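Side-chain contacts in exopolyphosphatase (Cytophaga hutchinsonii, PDB 3MDQ), which probably removes the terminal phosphate from inorganic polyphosphate chains by hydrolysis: residues G7-G12 with D60-F65; T15-I20 with S298-V303; T30-K35 with R66-E71. All coordinates share one frame; numbering follows the deposited sequence.

Contact 1: G7-G12 with D60-F65; sequences GVIDMG and DTLKKF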
loop_
_atom_site.group_PDB
_atom_site.type_symbol
_atom_site.label_atom_id
_atom_site.label_comp_id
_atom_site.label_asym_id
_atom_site.label_seq_id
_atom_site.Cartn_x
_atom_site.Cartn_y
_atom_site.Cartn_z
ATOM N N GLY A 7 16.215 -9.880 -3.161
ATOM C CA GLY A 7 15.501 -9.476 -1.966
ATOM C C GLY A 7 15.041 -8.021 -2.096
ATOM O O GLY A 7 15.832 -7.147 -2.477
ATOM N N VAL A 8 13.772 -7.760 -1.790
ATOM C CA VAL A 8 13.191 -6.433 -1.849
ATOM C C VAL A 8 12.594 -6.125 -0.488
ATOM O O VAL A 8 11.853 -6.935 0.062
ATOM C CB VAL A 8 12.072 -6.332 -2.924
ATOM C CG1 VAL A 8 11.474 -4.932 -2.936
ATOM C CG2 VAL A 8 12.600 -6.681 -4.314
ATOM N N ILE A 9 12.915 -4.936 0.039
ATOM C CA ILE A 9 12.331 -4.412 1.277
ATOM C C ILE A 9 11.538 -3.141 0.905
ATOM O O ILE A 9 12.063 -2.236 0.260
ATOM C CB ILE A 9 13.383 -4.073 2.351
ATOM C CG1 ILE A 9 14.132 -5.329 2.771
ATOM C CG2 ILE A 9 12.715 -3.349 3.561
ATOM C CD1 ILE A 9 15.425 -5.088 3.576
ATOM N N ASP A 10 10.283 -3.109 1.329
ATOM C CA ASP A 10 9.407 -1.942 1.217
ATOM C C ASP A 10 9.302 -1.379 2.608
ATOM O O ASP A 10 8.646 -1.977 3.483
ATOM C CB ASP A 10 8.029 -2.400 0.660
ATOM C CG ASP A 10 6.961 -1.347 0.701
ATOM O OD1 ASP A 10 7.186 -0.175 1.093
ATOM O OD2 ASP A 10 5.825 -1.721 0.332
HETATM N N MSE A 11 9.882 -0.200 2.808
HETATM C CA MSE A 11 9.798 0.490 4.122
HETATM C C MSE A 11 8.584 1.388 4.152
HETATM O O MSE A 11 8.703 2.592 4.029
HETATM C CB MSE A 11 11.044 1.318 4.398
HETATM C CG MSE A 11 12.253 0.472 4.555
HETATM SE SE MSE A 11 13.904 1.524 4.724
HETATM C CE MSE A 11 13.505 2.500 6.347
ATOM N N GLY A 12 7.431 0.784 4.327
ATOM C CA GLY A 12 6.166 1.525 4.333
ATOM C C GLY A 12 5.948 2.286 5.621
ATOM O O GLY A 12 6.630 2.093 6.613
ATOM N N ASP A 60 15.045 -2.211 14.466
ATOM C CA ASP A 60 14.769 -3.559 14.980
ATOM C C ASP A 60 14.302 -4.449 13.841
ATOM O O ASP A 60 14.816 -5.537 13.615
ATOM C CB ASP A 60 13.690 -3.493 16.055
ATOM C CG ASP A 60 13.340 -4.863 16.621
ATOM O OD1 ASP A 60 14.269 -5.565 17.074
ATOM O OD2 ASP A 60 12.151 -5.224 16.635
ATOM N N THR A 61 13.339 -3.968 13.082
ATOM C CA THR A 61 12.785 -4.752 11.998
ATOM C C THR A 61 13.827 -5.012 10.913
ATOM O O THR A 61 13.918 -6.125 10.403
ATOM C CB THR A 61 11.557 -4.052 11.400
ATOM O OG1 THR A 61 10.486 -4.132 12.355
ATOM C CG2 THR A 61 11.087 -4.710 10.091
ATOM N N LEU A 62 14.611 -3.993 10.588
ATOM C CA LEU A 62 15.624 -4.168 9.559
ATOM C C LEU A 62 16.747 -5.145 9.971
ATOM O O LEU A 62 17.274 -5.875 9.118
ATOM C CB LEU A 62 16.138 -2.814 9.042
ATOM C CG LEU A 62 15.050 -2.046 8.245
ATOM C CD1 LEU A 62 15.481 -0.631 8.007
ATOM C CD2 LEU A 62 14.674 -2.721 6.940
ATOM N N LYS A 63 17.080 -5.198 11.272
ATOM C CA LYS A 63 18.038 -6.169 11.765
ATOM C C LYS A 63 17.479 -7.572 11.564
ATOM O O LYS A 63 18.186 -8.475 11.122
ATOM C CB LYS A 63 18.388 -5.907 13.225
ATOM C CG LYS A 63 19.267 -4.664 13.446
ATOM C CD LYS A 63 19.614 -4.408 14.902
ATOM C CE LYS A 63 20.671 -5.390 15.449
ATOM N NZ LYS A 63 22.016 -5.238 14.765
ATOM N N LYS A 64 16.194 -7.763 11.857
ATOM C CA LYS A 64 15.558 -9.038 11.597
ATOM C C LYS A 64 15.486 -9.404 10.116
ATOM O O LYS A 64 15.746 -10.547 9.735
ATOM C CB LYS A 64 14.183 -9.077 12.246
ATOM C CG LYS A 64 14.276 -9.083 13.773
ATOM C CD LYS A 64 12.902 -8.933 14.430
ATOM C CE LYS A 64 13.050 -8.849 15.949
ATOM N NZ LYS A 64 11.791 -8.452 16.614
ATOM N N PHE A 65 15.151 -8.438 9.270
ATOM C CA PHE A 65 15.123 -8.683 7.838
ATOM C C PHE A 65 16.519 -9.014 7.300
ATOM O O PHE A 65 16.665 -9.872 6.440
ATOM C CB PHE A 65 14.578 -7.452 7.089
ATOM C CG PHE A 65 13.049 -7.295 7.132
ATOM C CD1 PHE A 65 12.210 -8.099 7.926
ATOM C CD2 PHE A 65 12.459 -6.264 6.415
ATOM C CE1 PHE A 65 10.806 -7.914 7.911
ATOM C CE2 PHE A 65 11.048 -6.099 6.409
ATOM C CZ PHE A 65 10.258 -6.910 7.139
#
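I9 and M11 of the strand meet L62 and F65 of the helix in a purely apolar contact. I9 is the hub. Its CG2 lies 4.0 Å from L62 CD2 and 4.1 Å from F65 CD2. This methyl reaches the helix because it stands anti to the I9 backbone N, with CG1 swung beside that nitrogen (chi1 -63°). I9 CG2 comes to the F65 ring at its edge, close to the ring plane. The other apolar pair is M11 with L62, whose side chains run at about a right angle. M11, deposited as selenomethionine, bends at chi3 (62°), and its CE ends 4.1 Å from L62 CD1. The two methyls of L62 are thus divided: CD2 meets I9 and CD1 meets M11.

Within the helix, T61 CG2 sits over the centre of one face of F65, 3.7 Å above the plane. Polar side chains of the helix bond elsewhere, T61 to S36 and K63 to E101. M11 is the centre of an inverse gamma turn.

The strand and helix axes are nearly antiparallel, at 170° and 11.2 Å apart. Strand 5-11 is the middle strand of a five-stranded mixed sheet, between 15-24 and 76-81. A helix laid antiparallel on this central strand fits the ribonuclease H-like core expected of an actin-like relative. Helix 52-71 packs on one face of that sheet. Helix 91-102 joins it there, its L94 and I98 touching M11. On the other face, helix 299-309 packs against V8.

Contact 2: T15-I20 with S298-V303; sequences TFHLLI and SLKEGV. With SO4 (sulfate ion), chain E.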
loop_
_atom_site.group_PDB
_atom_site.type_symbol
_atom_site.label_atom_id
_atom_site.label_comp_id
_atom_site.label_asym_id
_atom_site.label_seq_id
_atom_site.Cartn_x
_atom_site.Cartn_y
_atom_site.Cartn_z
ATOM N N THR A 15 3.773 -0.533 7.780
ATOM C CA THR A 15 4.244 -1.897 7.715
ATOM C C THR A 15 5.437 -1.999 6.795
ATOM O O THR A 15 5.462 -1.406 5.707
ATOM C CB THR A 15 3.118 -2.787 7.176
ATOM O OG1 THR A 15 1.975 -2.639 8.052
ATOM C CG2 THR A 15 3.562 -4.280 7.068
ATOM N N PHE A 16 6.488 -2.711 7.249
ATOM C CA PHE A 16 7.636 -3.001 6.394
ATOM C C PHE A 16 7.428 -4.395 5.824
ATOM O O PHE A 16 6.959 -5.267 6.527
ATOM C CB PHE A 16 8.975 -3.016 7.179
ATOM C CG PHE A 16 9.554 -1.663 7.515
ATOM C CD1 PHE A 16 8.815 -0.513 7.478
ATOM C CD2 PHE A 16 10.870 -1.538 7.947
ATOM C CE1 PHE A 16 9.373 0.718 7.781
ATOM C CE2 PHE A 16 11.402 -0.311 8.285
ATOM C CZ PHE A 16 10.635 0.824 8.215
ATOM N N HIS A 17 7.831 -4.582 4.566
ATOM C CA HIS A 17 7.695 -5.877 3.882
ATOM C C HIS A 17 9.018 -6.352 3.376
ATOM O O HIS A 17 9.845 -5.547 2.896
ATOM C CB HIS A 17 6.755 -5.743 2.677
ATOM C CG HIS A 17 5.368 -5.345 3.051
ATOM N ND1 HIS A 17 4.390 -6.269 3.352
ATOM C CD2 HIS A 17 4.807 -4.124 3.223
ATOM C CE1 HIS A 17 3.274 -5.623 3.677
ATOM N NE2 HIS A 17 3.498 -4.326 3.603
ATOM N N LEU A 18 9.213 -7.671 3.408
ATOM C CA LEU A 18 10.375 -8.331 2.873
ATOM C C LEU A 18 9.905 -9.425 1.911
ATOM O O LEU A 18 9.175 -10.305 2.295
ATOM C CB LEU A 18 11.226 -8.990 3.968
ATOM C CG LEU A 18 12.388 -9.869 3.500
ATOM C CD1 LEU A 18 13.490 -9.110 2.689
ATOM C CD2 LEU A 18 13.026 -10.544 4.744
ATOM N N LEU A 19 10.353 -9.326 0.668
ATOM C CA LEU A 19 10.096 -10.329 -0.350
ATOM C C LEU A 19 11.414 -10.887 -0.877
ATOM O O LEU A 19 12.264 -10.129 -1.346
ATOM C CB LEU A 19 9.340 -9.708 -1.512
ATOM C CG LEU A 19 8.991 -10.627 -2.690
ATOM C CD1 LEU A 19 7.959 -11.637 -2.288
ATOM C CD2 LEU A 19 8.433 -9.764 -3.879
ATOM N N ILE A 20 11.596 -12.205 -0.816
ATOM C CA ILE A 20 12.762 -12.850 -1.362
ATOM C C ILE A 20 12.287 -13.840 -2.404
ATOM O O ILE A 20 11.400 -14.650 -2.116
ATOM C CB ILE A 20 13.622 -13.572 -0.308
ATOM C CG1 ILE A 20 14.115 -12.586 0.734
ATOM C CG2 ILE A 20 14.840 -14.285 -1.011
ATOM C CD1 ILE A 20 14.835 -13.208 1.974
ATOM N N SER A 298 1.896 -5.354 -5.042
ATOM C CA SER A 298 1.975 -3.927 -4.851
ATOM C C SER A 298 3.457 -3.509 -5.056
ATOM O O SER A 298 4.134 -4.051 -5.915
ATOM C CB SER A 298 1.396 -3.513 -3.502
ATOM O OG SER A 298 2.071 -4.091 -2.416
ATOM N N LEU A 299 3.933 -2.516 -4.316
ATOM C CA LEU A 299 5.254 -1.967 -4.585
ATOM C C LEU A 299 6.381 -2.993 -4.647
ATOM O O LEU A 299 7.187 -2.954 -5.571
ATOM C CB LEU A 299 5.622 -0.877 -3.553
ATOM C CG LEU A 299 7.013 -0.267 -3.672
ATOM C CD1 LEU A 299 7.173 0.469 -4.985
ATOM C CD2 LEU A 299 7.220 0.694 -2.473
ATOM N N LYS A 300 6.458 -3.892 -3.670
ATOM C CA LYS A 300 7.603 -4.805 -3.605
ATOM C C LYS A 300 7.683 -5.705 -4.851
ATOM O O LYS A 300 8.763 -5.945 -5.395
ATOM C CB LYS A 300 7.587 -5.625 -2.309
ATOM C CG LYS A 300 6.460 -6.617 -2.149
ATOM C CD LYS A 300 6.230 -7.086 -0.687
ATOM C CE LYS A 300 5.125 -8.223 -0.563
ATOM N NZ LYS A 300 3.854 -7.707 -1.049
ATOM N N GLU A 301 6.523 -6.164 -5.311
ATOM C CA GLU A 301 6.468 -6.928 -6.544
ATOM C C GLU A 301 6.776 -6.074 -7.772
ATOM O O GLU A 301 7.426 -6.527 -8.693
ATOM C CB GLU A 301 5.143 -7.643 -6.740
ATOM C CG GLU A 301 4.924 -8.809 -5.774
ATOM C CD GLU A 301 4.379 -8.440 -4.424
ATOM O OE1 GLU A 301 3.920 -7.290 -4.187
ATOM O OE2 GLU A 301 4.399 -9.360 -3.532
ATOM N N GLY A 302 6.318 -4.828 -7.781
ATOM C CA GLY A 302 6.688 -3.958 -8.866
ATOM C C GLY A 302 8.161 -3.701 -8.973
ATOM O O GLY A 302 8.698 -3.607 -10.073
ATOM N N VAL A 303 8.820 -3.563 -7.830
ATOM C CA VAL A 303 10.283 -3.439 -7.792
ATOM C C VAL A 303 10.948 -4.693 -8.384
ATOM O O VAL A 303 11.841 -4.605 -9.249
ATOM C CB VAL A 303 10.765 -3.131 -6.355
ATOM C CG1 VAL A 303 12.276 -3.310 -6.223
ATOM C CG2 VAL A 303 10.326 -1.726 -5.926
HETATM S S SO4 E . -1.003 -0.973 6.468
HETATM O O1 SO4 E . -1.379 -0.497 7.839
HETATM O O2 SO4 E . -0.358 -0.004 5.620
HETATM O O3 SO4 E . -2.277 -1.307 5.754
HETATM O O4 SO4 E . -0.153 -2.175 6.506
#
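H17 and L19 point from the strand toward K300, and the lysine's aliphatic chain packs against both. K300 CD lies 3.7 Å from H17 CB, and it meets the imidazole obliquely. L19 crosses K300 at about a right angle, with its CD2 4.1 Å from K300 CG. The L19 side chain also crosses E301 at about a right angle, and L19 CD2 is 4.1 Å from E301 OE2.

The lysine takes the crowded position at CB (chi1 67°). Its chain bends at chi4 (-61°), which brings NZ to the E301 carboxylate. There K300 NZ forms a salt bridge with E301 OE2, 3.0 Å away, on the syn lone pair of that oxygen. The other oxygen, E301 OE1, takes a nearly straight bond from S298 N at 2.9 Å (169°). S298 is at the N-cap position, three residues before E301; its hydroxyl makes no capping bond. The carboxylate is therefore held from both its oxygens.

At the start of the strand, T15 OG1 is bonded to sulfate O4 at 2.7 Å. N14 and R269 also hold this ion, and H17 lies near a second sulfate. The clustered sulfates are consistent with an anion-binding cleft suited to polyphosphate. Strand, hairpin partner and covering helix fit the sheet-and-helix core of the actin-like ATPase clan, to which the Ppx/GppA family belongs.

Contact 3: T30-K35 with R66-E71; sequences TLVNEK and RVILDE. With SO4 (sulfate ion), chain F.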
loop_
_atom_site.group_PDB
_atom_site.type_symbol
_atom_site.label_atom_id
_atom_site.label_comp_id
_atom_site.label_asym_id
_atom_site.label_seq_id
_atom_site.Cartn_x
_atom_site.Cartn_y
_atom_site.Cartn_z
ATOM N N THR A 30 8.587 -17.418 -5.003
ATOM C CA THR A 30 8.695 -16.786 -3.702
ATOM C C THR A 30 9.293 -17.734 -2.656
ATOM O O THR A 30 8.754 -18.822 -2.401
ATOM C CB THR A 30 7.347 -16.284 -3.243
ATOM O OG1 THR A 30 6.829 -15.381 -4.238
ATOM C CG2 THR A 30 7.444 -15.551 -1.889
ATOM N N LEU A 31 10.388 -17.302 -2.049
ATOM C CA LEU A 31 10.961 -17.960 -0.882
ATOM C C LEU A 31 10.461 -17.384 0.432
ATOM O O LEU A 31 10.258 -18.128 1.383
ATOM C CB LEU A 31 12.489 -17.854 -0.949
ATOM C CG LEU A 31 13.220 -18.474 -2.131
ATOM C CD1 LEU A 31 14.703 -18.328 -1.916
ATOM C CD2 LEU A 31 12.847 -19.941 -2.315
ATOM N N VAL A 32 10.365 -16.050 0.535
ATOM C CA VAL A 32 9.941 -15.364 1.762
ATOM C C VAL A 32 9.026 -14.204 1.371
ATOM O O VAL A 32 9.326 -13.473 0.426
ATOM C CB VAL A 32 11.164 -14.758 2.515
ATOM C CG1 VAL A 32 10.716 -13.926 3.741
ATOM C CG2 VAL A 32 12.159 -15.854 2.929
ATOM N N ASN A 33 7.908 -14.065 2.088
ATOM C CA ASN A 33 7.053 -12.916 1.998
ATOM C C ASN A 33 6.639 -12.623 3.442
ATOM O O ASN A 33 5.771 -13.298 3.972
ATOM C CB ASN A 33 5.867 -13.208 1.095
ATOM C CG ASN A 33 5.003 -11.984 0.863
ATOM O OD1 ASN A 33 5.082 -11.011 1.597
ATOM N ND2 ASN A 33 4.190 -12.022 -0.182
ATOM N N GLU A 34 7.291 -11.626 4.051
ATOM C CA GLU A 34 7.248 -11.355 5.492
ATOM C C GLU A 34 6.805 -9.908 5.686
ATOM O O GLU A 34 7.138 -9.069 4.864
ATOM C CB GLU A 34 8.670 -11.515 6.056
ATOM C CG GLU A 34 8.817 -11.348 7.546
ATOM C CD GLU A 34 9.201 -12.633 8.220
ATOM O OE1 GLU A 34 9.444 -13.621 7.495
ATOM O OE2 GLU A 34 9.270 -12.656 9.466
ATOM N N LYS A 35 6.061 -9.614 6.754
ATOM C CA LYS A 35 5.757 -8.246 7.108
ATOM C C LYS A 35 6.053 -8.002 8.582
ATOM O O LYS A 35 6.087 -8.930 9.405
ATOM C CB LYS A 35 4.300 -7.899 6.836
ATOM C CG LYS A 35 3.314 -8.648 7.705
ATOM C CD LYS A 35 1.846 -8.281 7.337
ATOM C CE LYS A 35 0.886 -9.392 7.791
ATOM N NZ LYS A 35 -0.399 -9.378 7.050
ATOM N N ARG A 66 17.549 -8.347 7.817
ATOM C CA ARG A 66 18.920 -8.624 7.394
ATOM C C ARG A 66 19.285 -10.083 7.712
ATOM O O ARG A 66 19.868 -10.782 6.854
ATOM C CB ARG A 66 19.880 -7.646 8.055
ATOM C CG ARG A 66 21.361 -7.955 7.833
ATOM C CD ARG A 66 21.873 -7.628 6.449
ATOM N NE ARG A 66 23.015 -8.464 6.073
ATOM C CZ ARG A 66 24.114 -8.088 5.415
ATOM N NH1 ARG A 66 24.413 -6.820 5.183
ATOM N NH2 ARG A 66 24.982 -9.022 5.069
ATOM N N VAL A 67 18.897 -10.574 8.896
ATOM C CA VAL A 67 19.142 -11.978 9.199
ATOM C C VAL A 67 18.482 -12.880 8.163
ATOM O O VAL A 67 19.070 -13.829 7.700
ATOM C CB VAL A 67 18.649 -12.384 10.606
ATOM C CG1 VAL A 67 18.721 -13.912 10.770
ATOM C CG2 VAL A 67 19.478 -11.681 11.692
ATOM N N ILE A 68 17.219 -12.605 7.847
ATOM C CA ILE A 68 16.485 -13.465 6.902
ATOM C C ILE A 68 17.135 -13.419 5.507
ATOM O O ILE A 68 17.288 -14.435 4.842
ATOM C CB ILE A 68 14.993 -13.074 6.822
ATOM C CG1 ILE A 68 14.293 -13.277 8.164
ATOM C CG2 ILE A 68 14.316 -13.891 5.715
ATOM C CD1 ILE A 68 12.976 -12.587 8.319
ATOM N N LEU A 69 17.555 -12.240 5.080
ATOM C CA LEU A 69 18.274 -12.109 3.801
ATOM C C LEU A 69 19.529 -12.987 3.784
ATOM O O LEU A 69 19.825 -13.698 2.818
ATOM C CB LEU A 69 18.646 -10.637 3.568
ATOM C CG LEU A 69 17.506 -9.748 3.167
ATOM C CD1 LEU A 69 17.946 -8.245 3.289
ATOM C CD2 LEU A 69 17.045 -10.024 1.716
ATOM N N ASP A 70 20.304 -12.894 4.853
ATOM C CA ASP A 70 21.515 -13.663 4.972
ATOM C C ASP A 70 21.248 -15.165 5.026
ATOM O O ASP A 70 21.996 -15.967 4.436
ATOM C CB ASP A 70 22.316 -13.217 6.217
ATOM C CG ASP A 70 22.906 -11.813 6.054
ATOM O OD1 ASP A 70 23.252 -11.473 4.879
ATOM O OD2 ASP A 70 22.996 -11.068 7.060
ATOM N N GLU A 71 20.170 -15.543 5.708
ATOM C CA GLU A 71 19.793 -16.969 5.817
ATOM C C GLU A 71 19.392 -17.551 4.461
ATOM O O GLU A 71 19.346 -18.769 4.318
ATOM C CB GLU A 71 18.651 -17.146 6.810
ATOM C CG GLU A 71 19.131 -17.144 8.206
ATOM C CD GLU A 71 18.054 -17.025 9.286
ATOM O OE1 GLU A 71 16.899 -16.668 8.976
ATOM O OE2 GLU A 71 18.423 -17.260 10.458
HETATM S S SO4 F . -0.714 -7.367 4.154
HETATM O O1 SO4 F . -0.951 -7.265 5.598
HETATM O O2 SO4 F . -0.015 -6.166 3.712
HETATM O O3 SO4 F . -2.008 -7.480 3.488
HETATM O O4 SO4 F . 0.109 -8.546 3.864
#
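V32 and E34 meet I68 in a small surface contact between a sheet edge and the later part of helix 52-71. Strand 27-37 is an outermost strand of the five-stranded mixed sheet, whose strand order is 3-2-1-4-5. This is the sheet pattern of the ribonuclease H-like domains in the actin clan. Just before V32 the chain turns a corner, and a classic beta bulge sets two residues, L31 and V32, opposite I20.

I68 is the one helix residue that both strand residues touch. Its two branches divide the work. With CG1 beside the backbone N (chi1 -63°), I68 CG2 stands anti to that nitrogen and packs 4.0 Å from V32 CG2 and 4.1 Å from V32 CG1. I68 CD1, at the end of the other branch, lies over a face of the E34 carboxylate. It is 3.8 Å from E34 OE1 and 3.9 Å from E34 OE2, nearly equidistant from both. E34 has two deposited conformers, and this approach describes one of them. With an alanine here, both branches would go, and V32 and E34 would probably lose their packing partner on the helix. L18 and I20 of strand 15-24 also touch I68, so it bridges two strands.

Charged groups away from the interface find other partners. K35 extends beyond its CG to a sulfate, with K35 NZ 2.6 Å from sulfate O1; R269 holds the same ion. On the helix, R66 grips D70 side-on with two nitrogens: R66 NE bonds to D70 OD2 at 2.8 Å, nearly straight (171°), and R66 NH2 to D70 OD1 at 3.0 Å.

In the fold
From the N terminus, the chain lays down strands 5-11, 15-24 and 27-37 side by side, then enters helix 52-71. Contact 1 closes the first loop, bringing the middle of the helix back to strand 5-11. Contact 3 starts two strands later, on 27-37, and ends on the next part of the same helix. These two loops cross. Contact 2 spans nearly the whole chain, from strand 15-24 to the last helix, 299-309. It crosses contact 1 and encloses contact 3. Backbone bonds between neighbouring strands link contact 2 to both others. Together they tie helix 52-71 and helix 299-309 to opposite faces of one sheet.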